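Local coordinates for inactive PncC family protein (Escherichia coli O157:H7, PDB 5KOL) that belongs to the CinA family but probably lacks nicotinamide-nucleotide (NMN) amidohydrolase activity, and is of otherwise unknown function, at residues A[75-80]-A[96-101]; A[35-40]-A[104-109]. One frame throughout, in Å; residues are numbered along the deposited sequence.

Both contacts involve helix 92-106, and their centres lie 11 Å apart. Contact 1 sets the chain leaving helix 70-76 against the middle of that helix; contact 2 sets the helix's last turn and the residues after it beside strand 36-40, which lies between strands 61-67 and 110-116 in the mixed five-stranded sheet. Along the chain, contact 1 is nested inside the loop that contact 2 closes. They also touch directly: Arg105 NE and NH2 probably hydrogen-bond to the carbonyl oxygens of Ile76 and Lys75, while Ala39 packs on Leu77. Helix 92-106 is thereby tied to the sheet and to its neighbouring helix at once, close to the second subunit, which both contacts reach.

Contact 1: residues A[75-80]-A[96-101]; sequences KILSVS and AEMATG
Met98 lies obliquely across both Leu77 and Val79, so that its CG is touched by one methyl of each: Leu77 CD1 at 3.9 Å and Val79 CG2 at 3.8 Å. Its CG stands anti to the carbonyl carbon (chi1 -67°), and the buried thioether chain bends at chi3. Glu97, its CG also anti to the carbonyl carbon (chi1 -62°), runs extended beyond CG and crosses Val79 at about a right angle, carrying its carboxylate to the backbone of Ser80. There Ser80 N donates a nearly straight hydrogen bond to Glu97 OE2 (3.2 Å, 164° at the hydrogen), arriving from above the carboxylate plane, while OE1 is held by the hydroxyl of Ser83. At the other end the backbones close up, with Gly101 CA making a CH···O contact of 3.4 Å to Leu77 O. A water donates to both Leu77 O and Glu97 O, bridging the carbonyl just past one helix to a carbonyl within the other. Leu77 and Met98 also rest on Ala39 of strand 36-40. Ser80 is the N-cap of helix 81-87, and the arrangement is that of a helix-to-helix connection packed against a neighbouring helix on one face of an alpha/beta sheet.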
loop_
_atom_site.group_PDB
_atom_site.type_symbol
_atom_site.label_atom_id
_atom_site.label_comp_id
_atom_site.label_asym_id
_atom_site.label_seq_id
_atom_site.Cartn_x
_atom_site.Cartn_y
_atom_site.Cartn_z
ATOM N N LYS A 75 11.851 9.775 2.698
ATOM C CA LYS A 75 10.914 10.714 3.300
ATOM C C LYS A 75 9.949 10.020 4.252
ATOM O O LYS A 75 9.677 10.532 5.344
ATOM C CB LYS A 75 10.132 11.456 2.215
ATOM C CG LYS A 75 9.204 12.519 2.784
ATOM C CD LYS A 75 8.884 13.577 1.775
ATOM C CE LYS A 75 8.366 14.859 2.438
ATOM N NZ LYS A 75 7.637 14.581 3.708
ATOM N N ILE A 76 9.401 8.873 3.842
ATOM C CA ILE A 76 8.361 8.213 4.626
ATOM C C ILE A 76 8.965 7.315 5.708
ATOM O O ILE A 76 8.441 7.230 6.826
ATOM C CB ILE A 76 7.432 7.410 3.684
ATOM C CG1 ILE A 76 6.867 8.307 2.580
ATOM C CG2 ILE A 76 6.315 6.717 4.476
ATOM C CD1 ILE A 76 6.290 9.613 3.071
ATOM N N LEU A 77 10.042 6.599 5.399
ATOM C CA LEU A 77 10.544 5.575 6.312
ATOM C C LEU A 77 11.889 5.942 6.919
ATOM O O LEU A 77 12.511 5.104 7.576
ATOM C CB LEU A 77 10.644 4.230 5.599
ATOM C CG LEU A 77 9.284 3.788 5.047
ATOM C CD1 LEU A 77 9.453 2.579 4.150
ATOM C CD2 LEU A 77 8.307 3.498 6.183
ATOM N N SER A 78 12.358 7.167 6.699
ATOM C CA SER A 78 13.603 7.643 7.305
ATOM C C SER A 78 14.776 6.720 6.982
ATOM O O SER A 78 15.690 6.563 7.793
ATOM C CB SER A 78 13.453 7.812 8.821
ATOM O OG SER A 78 14.593 8.438 9.400
ATOM N N VAL A 79 14.744 6.081 5.810
ATOM C CA VAL A 79 15.928 5.401 5.293
ATOM C C VAL A 79 16.977 6.458 4.966
ATOM O O VAL A 79 16.684 7.456 4.291
ATOM C CB VAL A 79 15.583 4.578 4.044
ATOM C CG1 VAL A 79 16.855 3.997 3.431
ATOM C CG2 VAL A 79 14.550 3.466 4.368
ATOM N N SER A 80 18.202 6.265 5.450
ATOM C CA SER A 80 19.214 7.300 5.288
ATOM C C SER A 80 19.771 7.293 3.869
ATOM O O SER A 80 19.980 6.235 3.268
ATOM C CB SER A 80 20.353 7.123 6.297
ATOM O OG SER A 80 21.288 6.161 5.848
ATOM N N ALA A 96 16.231 -3.416 6.672
ATOM C CA ALA A 96 16.167 -3.212 8.115
ATOM C C ALA A 96 15.648 -1.818 8.458
ATOM O O ALA A 96 14.751 -1.665 9.301
ATOM C CB ALA A 96 17.548 -3.460 8.740
ATOM N N GLU A 97 16.189 -0.781 7.808
ATOM C CA GLU A 97 15.687 0.575 8.057
ATOM C C GLU A 97 14.227 0.734 7.664
ATOM O O GLU A 97 13.499 1.507 8.305
ATOM C CB GLU A 97 16.522 1.625 7.324
ATOM C CG GLU A 97 17.955 1.675 7.764
ATOM C CD GLU A 97 18.714 2.728 7.005
ATOM O OE1 GLU A 97 19.270 2.345 5.963
ATOM O OE2 GLU A 97 18.767 3.894 7.448
ATOM N N MET A 98 13.779 0.070 6.588
ATOM C CA MET A 98 12.362 0.207 6.267
ATOM C C MET A 98 11.502 -0.392 7.367
ATOM O O MET A 98 10.440 0.148 7.690
ATOM C CB MET A 98 11.984 -0.428 4.924
ATOM C CG MET A 98 12.558 0.248 3.692
ATOM S SD MET A 98 12.482 -0.771 2.177
ATOM C CE MET A 98 10.678 -0.884 1.966
ATOM N N ALA A 99 11.951 -1.505 7.954
ATOM C CA ALA A 99 11.195 -2.145 9.027
ATOM C C ALA A 99 11.146 -1.269 10.281
ATOM O O ALA A 99 10.116 -1.209 10.960
ATOM C CB ALA A 99 11.800 -3.511 9.350
ATOM N N THR A 100 12.254 -0.600 10.626
ATOM C CA THR A 100 12.205 0.260 11.804
ATOM C C THR A 100 11.509 1.580 11.511
ATOM O O THR A 100 10.852 2.135 12.402
ATOM C CB THR A 100 13.611 0.527 12.362
ATOM O OG1 THR A 100 14.431 1.140 11.361
ATOM C CG2 THR A 100 14.262 -0.768 12.826
ATOM N N GLY A 101 11.629 2.093 10.280
ATOM C CA GLY A 101 10.885 3.289 9.917
ATOM C C GLY A 101 9.382 3.094 9.996
ATOM O O GLY A 101 8.657 3.982 10.456
HETATM O O HOH W 1 14.143 3.991 9.618
#

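Contact 2: residues A[35-40]-A[104-109]; sequences RLTTAE and ERADAD
Two backbone N-H groups and two oxygens pair just before strand 36-40. Arg35 N donates to Asp109 OD2 over 2.8 Å, using the carboxylate's anti lone pair, the one turned away from OD1. In return Asp109 N donates to Arg35 O, also over 2.8 Å, in the carbonyl plane. Both bonds are moderately bent, with angles at the hydrogen of 149° and 152°. Asp109 CG stands anti to its own carbonyl carbon (chi1 -46°), which brings OD2 to the N-H of Arg35 and within 3.4 Å of Arg35 CB. The guanidinium leads away from this carboxylate, its chain bent at chi2 and chi3, and its NH2 bonds to the carbonyl of Pro58.

Farther along, methyl groups carry the contact. Ala108 CB lies 3.6 Å from Thr37 CG2 and also rests against Arg35 O, while Ala106 CB meets Thr37 OG1 at 3.6 Å. That buried hydroxyl, anti to the backbone N, is satisfied by the carbonyl of Ala63 in the adjacent strand 61-67. Backbone hydrogen bonds link Arg35 and Thr37 with Val110 of the parallel strand 110-116.

The paired bonds thus join the residue before strand 36-40 to the residue before strand 110-116, and the methyls of Ala106, on the helix's last turn, and Ala108, just after it, pack on Thr37. The Asp109 carboxylate serves as a backbone acceptor, with no salt bridge to Arg35, whose NE lies 5.9 Å from OD2.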
loop_
_atom_site.group_PDB
_atom_site.type_symbol
_atom_site.label_atom_id
_atom_site.label_comp_id
_atom_site.label_asym_id
_atom_site.label_seq_id
_atom_site.Cartn_x
_atom_site.Cartn_y
_atom_site.Cartn_z
ATOM N N ARG A 35 0.407 -5.141 17.323
ATOM C CA ARG A 35 -0.038 -4.391 16.156
ATOM C C ARG A 35 1.037 -4.415 15.068
ATOM O O ARG A 35 2.205 -4.113 15.328
ATOM C CB ARG A 35 -0.400 -2.948 16.527
ATOM C CG ARG A 35 -0.947 -2.170 15.344
ATOM C CD ARG A 35 -2.138 -1.271 15.716
ATOM N NE ARG A 35 -3.220 -2.037 16.328
ATOM C CZ ARG A 35 -4.404 -2.274 15.758
ATOM N NH1 ARG A 35 -4.685 -1.815 14.542
ATOM N NH2 ARG A 35 -5.322 -2.982 16.406
ATOM N N LEU A 36 0.642 -4.803 13.864
ATOM C CA LEU A 36 1.546 -5.008 12.739
ATOM C C LEU A 36 1.504 -3.810 11.798
ATOM O O LEU A 36 0.464 -3.168 11.633
ATOM C CB LEU A 36 1.155 -6.282 11.970
ATOM C CG LEU A 36 1.877 -6.651 10.671
ATOM C CD1 LEU A 36 3.286 -7.198 10.995
ATOM C CD2 LEU A 36 1.032 -7.689 9.887
ATOM N N THR A 37 2.652 -3.505 11.194
ATOM C CA THR A 37 2.745 -2.541 10.111
ATOM C C THR A 37 3.679 -3.120 9.053
ATOM O O THR A 37 4.474 -4.019 9.335
ATOM C CB THR A 37 3.251 -1.174 10.608
ATOM O OG1 THR A 37 3.238 -0.218 9.528
ATOM C CG2 THR A 37 4.670 -1.311 11.182
ATOM N N THR A 38 3.563 -2.617 7.827
ATOM C CA THR A 38 4.307 -3.155 6.689
ATOM C C THR A 38 4.895 -2.024 5.858
ATOM O O THR A 38 4.347 -0.920 5.809
ATOM C CB THR A 38 3.422 -4.023 5.780
ATOM O OG1 THR A 38 2.338 -3.225 5.266
ATOM C CG2 THR A 38 2.858 -5.193 6.578
ATOM N N ALA A 39 6.013 -2.324 5.199
ATOM C CA ALA A 39 6.691 -1.409 4.294
ATOM C C ALA A 39 7.120 -2.216 3.082
ATOM O O ALA A 39 7.767 -3.253 3.237
ATOM C CB ALA A 39 7.915 -0.749 4.971
ATOM N N GLU A 40 6.772 -1.771 1.877
ATOM C CA GLU A 40 7.154 -2.571 0.720
ATOM C C GLU A 40 7.528 -1.678 -0.445
ATOM O O GLU A 40 7.118 -0.520 -0.526
ATOM C CB GLU A 40 6.046 -3.556 0.306
ATOM C CG GLU A 40 4.694 -2.925 0.196
ATOM C CD GLU A 40 3.574 -3.941 0.060
ATOM O OE1 GLU A 40 3.697 -4.868 -0.771
ATOM O OE2 GLU A 40 2.551 -3.764 0.749
ATOM N N GLU A 104 8.208 3.247 13.518
ATOM C CA GLU A 104 8.180 4.617 14.031
ATOM C C GLU A 104 6.952 5.375 13.539
ATOM O O GLU A 104 6.239 6.013 14.326
ATOM C CB GLU A 104 9.446 5.371 13.614
ATOM C CG GLU A 104 10.768 4.777 14.089
ATOM C CD GLU A 104 11.984 5.396 13.393
ATOM O OE1 GLU A 104 13.099 4.861 13.560
ATOM O OE2 GLU A 104 11.832 6.423 12.689
ATOM N N ARG A 105 6.714 5.347 12.227
ATOM C CA ARG A 105 5.611 6.107 11.645
ATOM C C ARG A 105 4.257 5.612 12.145
ATOM O O ARG A 105 3.341 6.410 12.362
ATOM C CB ARG A 105 5.674 6.019 10.119
ATOM C CG ARG A 105 6.656 6.964 9.458
ATOM C CD ARG A 105 5.988 8.285 9.124
ATOM N NE ARG A 105 6.768 9.081 8.182
ATOM C CZ ARG A 105 6.369 10.247 7.686
ATOM N NH1 ARG A 105 5.193 10.745 8.042
ATOM N NH2 ARG A 105 7.140 10.916 6.837
ATOM N N ALA A 106 4.108 4.298 12.321
ATOM C CA ALA A 106 2.810 3.724 12.639
ATOM C C ALA A 106 2.555 3.576 14.132
ATOM O O ALA A 106 1.403 3.351 14.521
ATOM C CB ALA A 106 2.662 2.358 11.949
ATOM N N ASP A 107 3.577 3.733 14.974
ATOM C CA ASP A 107 3.479 3.384 16.392
ATOM C C ASP A 107 2.963 1.949 16.552
ATOM O O ASP A 107 1.986 1.681 17.253
ATOM C CB ASP A 107 2.594 4.386 17.141
ATOM C CG ASP A 107 2.716 4.262 18.643
ATOM O OD1 ASP A 107 3.822 3.935 19.123
ATOM O OD2 ASP A 107 1.707 4.496 19.344
ATOM N N ALA A 108 3.625 1.023 15.864
ATOM C CA ALA A 108 3.256 -0.389 15.848
ATOM C C ALA A 108 4.276 -1.210 16.630
ATOM O O ALA A 108 5.313 -0.701 17.063
ATOM C CB ALA A 108 3.154 -0.907 14.409
ATOM N N ASP A 109 3.971 -2.503 16.808
ATOM C CA ASP A 109 4.812 -3.410 17.591
ATOM C C ASP A 109 5.612 -4.386 16.751
ATOM O O ASP A 109 6.681 -4.815 17.189
ATOM C CB ASP A 109 3.975 -4.228 18.592
ATOM C CG ASP A 109 2.978 -3.386 19.361
ATOM O OD1 ASP A 109 3.429 -2.580 20.207
ATOM O OD2 ASP A 109 1.752 -3.545 19.145
#